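Local coordinates for protein endo-beta-1,4-glucanase (Bacillus licheniformis, PDB 2JEN) that hydrolyses the beta-1,4-glucan backbone of plant cell-wall xyloglucan as a family 12 glycoside hydrolase, at residues L39-K44 with S254-T259; S113-I118 with L229-Y234; F200-T205 with T219-D224. The protein carries 1 engineered substitution. All blocks are in the same frame, centred on the assembly; numbering follows the deposited sequence. Where two conformers were deposited one is given.

Contact 1. Residues L39-K44 with S254-T259. With SO4 (sulfate ion), chain H; SO4 (sulfate ion), chain B.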
loop_
_atom_site.group_PDB
_atom_site.type_symbol
_atom_site.label_atom_id
_atom_site.label_comp_id
_atom_site.label_asym_id
_atom_site.label_seq_id
_atom_site.Cartn_x
_atom_site.Cartn_y
_atom_site.Cartn_z
ATOM N N LEU A 39 15.625 -6.189 -11.757
ATOM C CA LEU A 39 16.710 -6.053 -10.818
ATOM C C LEU A 39 17.911 -6.837 -11.318
ATOM O O LEU A 39 17.976 -8.075 -11.225
ATOM C CB LEU A 39 16.346 -6.513 -9.397
ATOM C CG LEU A 39 15.254 -5.700 -8.700
ATOM C CD1 LEU A 39 14.827 -6.327 -7.384
ATOM C CD2 LEU A 39 15.710 -4.248 -8.460
ATOM N N TYR A 40 18.903 -6.123 -11.846
ATOM C CA TYR A 40 20.092 -6.763 -12.395
ATOM C C TYR A 40 21.016 -7.195 -11.272
ATOM O O TYR A 40 21.092 -6.566 -10.204
ATOM C CB TYR A 40 20.841 -5.793 -13.307
ATOM C CG TYR A 40 20.093 -5.449 -14.576
ATOM C CD1 TYR A 40 19.210 -4.394 -14.607
ATOM C CD2 TYR A 40 20.230 -6.222 -15.728
ATOM C CE1 TYR A 40 18.501 -4.065 -15.737
ATOM C CE2 TYR A 40 19.507 -5.905 -16.883
ATOM C CZ TYR A 40 18.644 -4.831 -16.877
ATOM O OH TYR A 40 17.931 -4.506 -18.011
ATOM N N PHE A 41 21.795 -8.245 -11.520
ATOM C CA PHE A 41 22.818 -8.674 -10.572
ATOM C C PHE A 41 23.892 -9.443 -11.301
ATOM O O PHE A 41 23.758 -9.736 -12.491
ATOM C CB PHE A 41 22.233 -9.427 -9.378
ATOM C CG PHE A 41 21.575 -10.748 -9.698
ATOM C CD1 PHE A 41 20.301 -10.823 -10.231
ATOM C CD2 PHE A 41 22.217 -11.934 -9.418
ATOM C CE1 PHE A 41 19.721 -12.036 -10.467
ATOM C CE2 PHE A 41 21.610 -13.161 -9.650
ATOM C CZ PHE A 41 20.394 -13.210 -10.190
ATOM N N LYS A 42 25.017 -9.658 -10.614
ATOM C CA LYS A 42 26.180 -10.337 -11.207
ATOM C C LYS A 42 26.693 -9.602 -12.436
ATOM O O LYS A 42 26.795 -10.169 -13.532
ATOM C CB LYS A 42 25.864 -11.806 -11.532
ATOM C CG LYS A 42 27.089 -12.706 -11.725
ATOM C CD LYS A 42 27.676 -13.090 -10.330
ATOM C CE LYS A 42 26.844 -14.225 -9.643
ATOM N NZ LYS A 42 26.979 -14.338 -8.129
ATOM N N ASN A 43 27.032 -8.318 -12.278
ATOM C CA ASN A 43 27.542 -7.507 -13.375
ATOM C C ASN A 43 26.607 -7.530 -14.580
ATOM O O ASN A 43 27.030 -7.555 -15.733
ATOM C CB ASN A 43 28.971 -7.953 -13.746
ATOM C CG ASN A 43 29.711 -6.952 -14.614
ATOM O OD1 ASN A 43 30.582 -7.345 -15.411
ATOM N ND2 ASN A 43 29.373 -5.676 -14.497
ATOM N N LYS A 44 25.305 -7.467 -14.287
ATOM C CA LYS A 44 24.242 -7.456 -15.280
ATOM C C LYS A 44 24.202 -8.717 -16.167
ATOM O O LYS A 44 23.553 -8.700 -17.196
ATOM C CB LYS A 44 24.187 -6.191 -16.124
ATOM C CG LYS A 44 24.021 -4.903 -15.348
ATOM C CD LYS A 44 23.877 -3.689 -16.220
ATOM C CE LYS A 44 22.542 -3.563 -16.921
ATOM N NZ LYS A 44 22.397 -2.332 -17.772
ATOM N N SER A 254 18.418 -19.476 -2.942
ATOM C CA SER A 254 19.624 -19.444 -2.113
ATOM C C SER A 254 20.885 -19.780 -2.903
ATOM O O SER A 254 21.991 -19.576 -2.413
ATOM C CB SER A 254 19.486 -20.411 -0.925
ATOM O OG SER A 254 19.405 -21.739 -1.395
ATOM N N ASN A 255 20.729 -20.253 -4.136
ATOM C CA ASN A 255 21.843 -20.517 -5.023
ATOM C C ASN A 255 21.353 -20.410 -6.448
ATOM O O ASN A 255 20.286 -20.931 -6.774
ATOM C CB ASN A 255 22.464 -21.898 -4.789
ATOM C CG ASN A 255 23.813 -22.037 -5.467
ATOM O OD1 ASN A 255 24.650 -21.133 -5.434
ATOM N ND2 ASN A 255 24.002 -23.148 -6.130
ATOM N N TRP A 256 22.147 -19.770 -7.286
ATOM C CA TRP A 256 21.799 -19.583 -8.686
ATOM C C TRP A 256 23.014 -19.390 -9.554
ATOM O O TRP A 256 23.869 -18.559 -9.248
ATOM C CB TRP A 256 20.925 -18.338 -8.845
ATOM C CG TRP A 256 20.732 -17.931 -10.247
ATOM C CD1 TRP A 256 21.324 -16.881 -10.896
ATOM C CD2 TRP A 256 19.933 -18.605 -11.238
ATOM N NE1 TRP A 256 20.925 -16.828 -12.206
ATOM C CE2 TRP A 256 20.064 -17.882 -12.440
ATOM C CE3 TRP A 256 19.127 -19.743 -11.224
ATOM C CZ2 TRP A 256 19.398 -18.234 -13.586
ATOM C CZ3 TRP A 256 18.503 -20.122 -12.390
ATOM C CH2 TRP A 256 18.604 -19.354 -13.540
ATOM N N ASP A 257 23.087 -20.125 -10.662
ATOM C CA ASP A 257 23.993 -19.725 -11.737
ATOM C C ASP A 257 23.662 -20.487 -13.004
ATOM O O ASP A 257 23.052 -21.552 -12.978
ATOM C CB ASP A 257 25.490 -19.939 -11.411
ATOM C CG ASP A 257 26.209 -18.676 -10.912
ATOM O OD1 ASP A 257 25.978 -17.556 -11.403
ATOM O OD2 ASP A 257 27.073 -18.798 -10.006
ATOM N N VAL A 258 24.006 -19.842 -14.109
ATOM C CA VAL A 258 23.973 -20.462 -15.438
ATOM C C VAL A 258 25.215 -20.098 -16.162
ATOM O O VAL A 258 25.535 -18.927 -16.309
ATOM C CB VAL A 258 22.770 -19.994 -16.304
ATOM C CG1 VAL A 258 22.780 -20.719 -17.676
ATOM C CG2 VAL A 258 21.459 -20.198 -15.570
ATOM N N THR A 259 25.963 -21.114 -16.590
ATOM C CA THR A 259 27.237 -20.878 -17.259
ATOM C C THR A 259 27.342 -21.706 -18.532
ATOM O O THR A 259 27.115 -22.911 -18.480
ATOM C CB THR A 259 28.415 -21.228 -16.320
ATOM O OG1 THR A 259 28.224 -20.602 -15.039
ATOM C CG2 THR A 259 29.724 -20.753 -16.934
HETATM S S SO4 H . 28.226 -7.298 -9.155
HETATM O O1 SO4 H . 28.382 -8.754 -9.295
HETATM O O2 SO4 H . 27.884 -6.954 -7.770
HETATM O O3 SO4 H . 29.519 -6.687 -9.475
HETATM O O4 SO4 H . 27.210 -6.720 -9.986
HETATM S S SO4 B . 25.430 -0.158 -16.943
HETATM O O1 SO4 B . 25.954 1.204 -17.133
HETATM O O2 SO4 B . 24.079 -0.267 -17.504
HETATM O O3 SO4 B . 26.309 -1.070 -17.679
HETATM O O4 SO4 B . 25.344 -0.582 -15.576
#
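K42 and D257 bring the two backbones closest, yet their CA atoms stay 9.7 Å apart, with no backbone pairing between 39-44 and 254-259; side chains alone bridge the distance. F41 lays the edge of its ring at W256, CZ reaching CD1 of the indole at 3.9 Å. The phenyl and the five-membered ring meet obliquely, their planes at 57°. In this family 12 beta-sandwich the pair joins the two sheets: F41 ends strand 38-41 of one, W256 belongs to strand 247-260 of the other. Y46 adds its ring edge-to-face with W256, and M73 touches both aromatics. Beside them, in the conformers given, the K42 and D257 side chains cross at about a right angle, CE of K42 3.9 Å from OD1 of D257, but their charged atoms do not meet: K42 NZ forms a salt bridge with D70, and D257 OD1 takes a hydrogen bond from Y46 OH. Beyond the strand the turn carries two sulfates, probably from the crystallisation liquor; N43 N and K44 NZ of the second subunit also bind sulfate. N43 N donates to O4 of one at 2.8 Å, fairly straight at 159°; K44 NZ holds O2 of the other at 2.7 Å, its CE lying over the centre of the Y40 ring.

Contact 2. Residues S113-I118 with L229-Y234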
loop_
_atom_site.group_PDB
_atom_site.type_symbol
_atom_site.label_atom_id
_atom_site.label_comp_id
_atom_site.label_asym_id
_atom_site.label_seq_id
_atom_site.Cartn_x
_atom_site.Cartn_y
_atom_site.Cartn_z
ATOM N N SER A 113 24.874 -26.850 -32.358
ATOM C CA SER A 113 25.937 -27.618 -33.030
ATOM C C SER A 113 27.340 -27.324 -32.483
ATOM O O SER A 113 28.285 -28.091 -32.741
ATOM C CB SER A 113 25.896 -27.366 -34.528
ATOM O OG SER A 113 26.014 -26.002 -34.834
ATOM N N ASP A 114 27.497 -26.257 -31.701
ATOM C CA ASP A 114 28.764 -26.009 -31.003
ATOM C C ASP A 114 28.923 -26.845 -29.753
ATOM O O ASP A 114 30.012 -26.915 -29.199
ATOM C CB ASP A 114 28.952 -24.522 -30.755
ATOM C CG ASP A 114 29.218 -23.768 -32.046
ATOM O OD1 ASP A 114 29.796 -24.383 -32.982
ATOM O OD2 ASP A 114 28.895 -22.586 -32.145
ATOM N N GLN A 115 27.836 -27.483 -29.310
ATOM C CA GLN A 115 27.842 -28.500 -28.254
ATOM C C GLN A 115 28.428 -27.988 -26.951
ATOM O O GLN A 115 29.054 -28.733 -26.215
ATOM C CB GLN A 115 28.546 -29.814 -28.694
ATOM C CG GLN A 115 27.720 -30.684 -29.649
ATOM C CD GLN A 115 26.501 -31.329 -29.000
ATOM O OE1 GLN A 115 26.600 -32.050 -28.000
ATOM N NE2 GLN A 115 25.348 -31.096 -29.589
ATOM N N LYS A 116 28.143 -26.727 -26.596
ATOM C CA LYS A 116 28.576 -26.233 -25.282
ATOM C C LYS A 116 27.747 -26.816 -24.157
ATOM O O LYS A 116 26.545 -27.097 -24.313
ATOM C CB LYS A 116 28.540 -24.712 -25.229
ATOM C CG LYS A 116 29.363 -24.100 -26.322
ATOM C CD LYS A 116 30.043 -22.806 -25.933
ATOM C CE LYS A 116 31.302 -22.633 -26.758
ATOM N NZ LYS A 116 31.115 -23.172 -28.153
ATOM N N ASN A 117 28.389 -27.014 -23.015
ATOM C CA ASN A 117 27.686 -27.356 -21.805
ATOM C C ASN A 117 26.979 -26.080 -21.360
ATOM O O ASN A 117 27.540 -25.005 -21.458
ATOM C CB ASN A 117 28.658 -27.859 -20.759
ATOM C CG ASN A 117 29.294 -29.134 -21.193
ATOM O OD1 ASN A 117 28.584 -30.075 -21.495
ATOM N ND2 ASN A 117 30.635 -29.146 -21.326
ATOM N N ILE A 118 25.754 -26.217 -20.900
ATOM C CA ILE A 118 25.001 -25.082 -20.339
ATOM C C ILE A 118 24.602 -25.535 -18.929
ATOM O O ILE A 118 23.592 -26.202 -18.719
ATOM C CB ILE A 118 23.797 -24.716 -21.179
ATOM C CG1 ILE A 118 24.196 -24.415 -22.619
ATOM C CG2 ILE A 118 23.072 -23.527 -20.527
ATOM C CD1 ILE A 118 23.037 -24.167 -23.534
ATOM N N LEU A 229 14.364 -31.388 -32.829
ATOM C CA LEU A 229 15.070 -30.125 -32.703
ATOM C C LEU A 229 16.325 -30.183 -33.553
ATOM O O LEU A 229 17.125 -31.119 -33.400
ATOM C CB LEU A 229 15.403 -29.910 -31.228
ATOM C CG LEU A 229 16.005 -28.572 -30.810
ATOM C CD1 LEU A 229 15.045 -27.415 -31.099
ATOM C CD2 LEU A 229 16.334 -28.664 -29.342
ATOM N N SER A 230 16.496 -29.193 -34.422
ATOM C CA SER A 230 17.686 -29.070 -35.230
ATOM C C SER A 230 18.845 -28.445 -34.478
ATOM O O SER A 230 18.676 -27.436 -33.808
ATOM C CB SER A 230 17.378 -28.233 -36.460
ATOM O OG SER A 230 18.584 -27.971 -37.183
ATOM N N LYS A 231 20.058 -28.981 -34.627
ATOM C CA LYS A 231 21.206 -28.353 -33.954
ATOM C C LYS A 231 21.722 -27.091 -34.648
ATOM O O LYS A 231 22.648 -26.445 -34.133
ATOM C CB LYS A 231 22.304 -29.355 -33.628
ATOM C CG LYS A 231 21.853 -30.453 -32.643
ATOM C CD LYS A 231 23.000 -31.276 -32.095
ATOM C CE LYS A 231 22.557 -32.477 -31.308
ATOM N NZ LYS A 231 23.707 -33.267 -30.792
ATOM N N THR A 232 21.071 -26.670 -35.728
ATOM C CA THR A 232 21.332 -25.356 -36.298
ATOM C C THR A 232 20.762 -24.217 -35.402
ATOM O O THR A 232 21.094 -23.049 -35.579
ATOM C CB THR A 232 20.739 -25.157 -37.694
ATOM O OG1 THR A 232 19.320 -25.339 -37.677
ATOM C CG2 THR A 232 21.357 -26.148 -38.670
ATOM N N LYS A 233 19.849 -24.561 -34.507
ATOM C CA LYS A 233 19.236 -23.516 -33.701
ATOM C C LYS A 233 20.158 -23.049 -32.581
ATOM O O LYS A 233 21.091 -23.733 -32.150
ATOM C CB LYS A 233 17.871 -23.960 -33.199
ATOM C CG LYS A 233 16.873 -24.013 -34.329
ATOM C CD LYS A 233 15.633 -24.699 -33.897
ATOM C CE LYS A 233 14.540 -24.562 -34.924
ATOM N NZ LYS A 233 13.289 -25.241 -34.466
ATOM N N TYR A 234 19.870 -21.844 -32.139
ATOM C CA TYR A 234 20.610 -21.196 -31.059
ATOM C C TYR A 234 19.818 -21.197 -29.777
ATOM O O TYR A 234 18.621 -20.891 -29.788
ATOM C CB TYR A 234 20.875 -19.723 -31.425
ATOM C CG TYR A 234 21.873 -19.566 -32.530
ATOM C CD1 TYR A 234 21.460 -19.553 -33.850
ATOM C CD2 TYR A 234 23.222 -19.429 -32.251
ATOM C CE1 TYR A 234 22.397 -19.422 -34.881
ATOM C CE2 TYR A 234 24.163 -19.326 -33.287
ATOM C CZ TYR A 234 23.727 -19.294 -34.576
ATOM O OH TYR A 234 24.654 -19.171 -35.605
#
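NZ of K231 is gripped by two acceptors of helix 215-225, the carboxylate of D224 in a salt bridge and OD1 of N220 in a hydrogen bond, and beside them it meets the amide of Q115. The Q115 contact is no bond: NE2 lies 3.0 Å from K231 NZ, but both are donors, and the short approach is doubtful, Q115 having been deposited in two conformers. NE2 instead gives weak hydrogen bonds to L112 O and N220 OD1. N220 OD1 thus takes both donors from the third corner of a triangle, and the negative D224 probably helps to settle the lysine charge. K231 reaches the helix because CG sits anti to the carbonyl carbon (chi1 -63°) and the chain runs extended from there, its CD passing Q115 NE2 at 3.4 Å. Q115, by contrast, is bent at chi2, which folds its amide back across the lysine. At the backbone, S113 N donates to K231 O over 2.9 Å, a weak bond at 126°, and S113 CB closes on the same oxygen at 3.4 Å. That carbonyl is presented by a type I beta turn from S230 to K233, closed by K233 N to S230 O at 3.2 Å; across it the hydroxyls OG of S230 and OG1 of T232 share a hydrogen bond of 2.8 Å. On the surface, the turn lies in the loop from helix 215-225 to strand 234-244, and residues 113-118 lead from strand 110-111 into strand 118-128; R111 bonds T232 O, while L229 packs on L222.

Contact 3. Residues F200-T205 with T219-D224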
loop_
_atom_site.group_PDB
_atom_site.type_symbol
_atom_site.label_atom_id
_atom_site.label_comp_id
_atom_site.label_asym_id
_atom_site.label_seq_id
_atom_site.Cartn_x
_atom_site.Cartn_y
_atom_site.Cartn_z
ATOM N N PHE A 200 8.471 -28.009 -25.342
ATOM C CA PHE A 200 8.860 -29.277 -24.824
ATOM C C PHE A 200 9.037 -29.141 -23.320
ATOM O O PHE A 200 9.898 -28.347 -22.884
ATOM C CB PHE A 200 10.184 -29.742 -25.428
ATOM C CG PHE A 200 10.206 -29.729 -26.934
ATOM C CD1 PHE A 200 9.693 -30.782 -27.649
ATOM C CD2 PHE A 200 10.791 -28.683 -27.622
ATOM C CE1 PHE A 200 9.734 -30.759 -29.032
ATOM C CE2 PHE A 200 10.866 -28.674 -28.998
ATOM C CZ PHE A 200 10.333 -29.738 -29.715
ATOM N N SER A 201 8.206 -29.827 -22.565
ATOM C CA SER A 201 8.221 -29.703 -21.090
ATOM C C SER A 201 8.661 -30.992 -20.457
ATOM O O SER A 201 8.180 -32.060 -20.815
ATOM C CB SER A 201 6.845 -29.319 -20.528
ATOM O OG SER A 201 6.368 -28.116 -21.137
ATOM N N PHE A 202 9.567 -30.873 -19.506
ATOM C CA PHE A 202 10.091 -31.952 -18.687
ATOM C C PHE A 202 9.663 -31.700 -17.243
ATOM O O PHE A 202 10.083 -30.714 -16.653
ATOM C CB PHE A 202 11.623 -31.957 -18.756
ATOM C CG PHE A 202 12.171 -32.233 -20.116
ATOM C CD1 PHE A 202 12.247 -31.227 -21.077
ATOM C CD2 PHE A 202 12.578 -33.524 -20.480
ATOM C CE1 PHE A 202 12.717 -31.487 -22.360
ATOM C CE2 PHE A 202 13.077 -33.764 -21.758
ATOM C CZ PHE A 202 13.142 -32.787 -22.697
ATOM N N ILE A 203 8.771 -32.540 -16.727
ATOM C CA ILE A 203 8.210 -32.350 -15.384
ATOM C C ILE A 203 8.758 -33.397 -14.445
ATOM O O ILE A 203 8.542 -34.600 -14.633
ATOM C CB ILE A 203 6.663 -32.340 -15.381
ATOM C CG1 ILE A 203 6.172 -31.130 -16.178
ATOM C CG2 ILE A 203 6.085 -32.336 -13.913
ATOM C CD1 ILE A 203 4.689 -30.987 -16.256
ATOM N N ARG A 204 9.498 -32.979 -13.449
ATOM C CA ARG A 204 10.121 -33.962 -12.558
ATOM C C ARG A 204 9.071 -34.809 -11.931
ATOM O O ARG A 204 8.013 -34.332 -11.592
ATOM C CB ARG A 204 11.006 -33.272 -11.505
ATOM C CG ARG A 204 12.049 -34.210 -10.913
ATOM C CD ARG A 204 12.928 -33.445 -9.931
ATOM N NE ARG A 204 13.963 -34.305 -9.320
ATOM C CZ ARG A 204 13.820 -35.003 -8.202
ATOM N NH1 ARG A 204 12.712 -35.021 -7.502
ATOM N NH2 ARG A 204 14.861 -35.745 -7.774
ATOM N N THR A 205 9.329 -36.126 -11.765
ATOM C CA THR A 205 8.255 -37.006 -11.289
ATOM C C THR A 205 7.887 -36.767 -9.841
ATOM O O THR A 205 6.765 -37.099 -9.435
ATOM C CB THR A 205 8.593 -38.495 -11.499
ATOM O OG1 THR A 205 9.845 -38.777 -10.886
ATOM C CG2 THR A 205 8.698 -38.811 -12.997
ATOM N N THR A 219 18.608 -30.853 -24.673
ATOM C CA THR A 219 18.573 -30.567 -26.106
ATOM C C THR A 219 19.101 -31.772 -26.915
ATOM O O THR A 219 18.592 -32.028 -27.993
ATOM C CB THR A 219 19.329 -29.272 -26.450
ATOM O OG1 THR A 219 20.705 -29.339 -26.012
ATOM C CG2 THR A 219 18.640 -28.065 -25.800
ATOM N N ASN A 220 20.103 -32.487 -26.396
ATOM C CA ASN A 220 20.547 -33.730 -27.082
ATOM C C ASN A 220 19.449 -34.775 -27.133
ATOM O O ASN A 220 19.290 -35.470 -28.144
ATOM C CB ASN A 220 21.768 -34.316 -26.387
ATOM C CG ASN A 220 23.062 -33.645 -26.807
ATOM O OD1 ASN A 220 23.108 -32.847 -27.766
ATOM N ND2 ASN A 220 24.138 -33.980 -26.080
ATOM N N TYR A 221 18.666 -34.926 -26.068
ATOM C CA TYR A 221 17.516 -35.846 -26.107
ATOM C C TYR A 221 16.566 -35.399 -27.194
ATOM O O TYR A 221 16.154 -36.200 -28.022
ATOM C CB TYR A 221 16.840 -35.953 -24.742
ATOM C CG TYR A 221 15.437 -36.490 -24.758
ATOM C CD1 TYR A 221 15.195 -37.866 -24.789
ATOM C CD2 TYR A 221 14.324 -35.651 -24.762
ATOM C CE1 TYR A 221 13.888 -38.365 -24.732
ATOM C CE2 TYR A 221 13.054 -36.128 -24.706
ATOM C CZ TYR A 221 12.828 -37.480 -24.717
ATOM O OH TYR A 221 11.537 -37.909 -24.678
ATOM N N LEU A 222 16.201 -34.132 -27.234
ATOM C CA LEU A 222 15.235 -33.676 -28.222
ATOM C C LEU A 222 15.753 -33.801 -29.658
ATOM O O LEU A 222 14.994 -34.142 -30.557
ATOM C CB LEU A 222 14.814 -32.233 -27.890
ATOM C CG LEU A 222 14.033 -32.034 -26.603
ATOM C CD1 LEU A 222 13.914 -30.520 -26.324
ATOM C CD2 LEU A 222 12.678 -32.699 -26.651
ATOM N N ALA A 223 17.027 -33.496 -29.868
ATOM C CA ALA A 223 17.618 -33.524 -31.197
ATOM C C ALA A 223 17.964 -34.929 -31.639
ATOM O O ALA A 223 17.518 -35.375 -32.708
ATOM C CB ALA A 223 18.859 -32.627 -31.218
ATOM N N ASP A 224 18.748 -35.630 -30.835
ATOM C CA ASP A 224 19.331 -36.910 -31.277
ATOM C C ASP A 224 18.409 -38.084 -30.986
ATOM O O ASP A 224 18.399 -39.074 -31.748
ATOM C CB ASP A 224 20.652 -37.142 -30.539
ATOM C CG ASP A 224 21.715 -36.114 -30.861
ATOM O OD1 ASP A 224 21.722 -35.591 -31.990
ATOM O OD2 ASP A 224 22.539 -35.814 -29.946
#
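F200 and L222 mark the nearest backbones, CA atoms 8.5 Å apart, where helix 219-224 lies across strand 200-204 with axes 11.1 Å apart at closest and directions 131° from each other. L222 fills the gap with both branches. Its CD2 reaches F200 CD1 at 3.7 Å and its CD1 reaches CD2 of the same ring at 3.8 Å, so the fork spans the CG end of the phenyl. CD2 also comes to 4.0 Å from CZ of F202, which makes the leucine the joint between the two phenylalanines. F202 points its outer edge at Y221: CZ stands 3.7 Å from Y221 CD2, that carbon lying near the plane of the phenyl, and the two rings meet obliquely with planes at 71°. Y221 gets there by turning CG anti to its own N (chi1 161°), and its hydroxyl is hydrogen-bonded to E173. This is where the helix of the family 12 jelly roll covers the mixed sheet: F200 and F202 face it, whereas I203, pointing the other way from the strand, touches W159 and P167 of the glycan pocket. An alanine in place of L222 would remove both methyl branches and is likely to open a gap between the helix and the F200 and F202 rings, leaving F200 without its partner across this contact. F218 from the preceding turn of the helix meets F202 edge-to-face, and I156 of strand 154-163 also touches L222. Around Y221-D224 the helix widens into a pi-type turn.

How the contacts relate
From the N terminus, strand 38-41 enters contact 1, whose partner comes only at 254-259, so this contact closes a loop holding nearly the whole chain. Contact 2 lies within it, joining 113-118 to 229-234, and contact 3, between 200-205 and 219-224, lies within contact 2: the three nest without crossing. Contact 1 links the two sheets of the sandwich, contact 3 sets the helix on the mixed sheet, and contact 2 ties the loop after that helix to the loop between strands 110-111 and 118-128. Contacts 2 and 3 meet directly through the K231-D224 salt bridge; V258 CG1 packs on I118 CG2 at 4.0 Å between contacts 1 and 2. Contacts 1 and 3 do not touch.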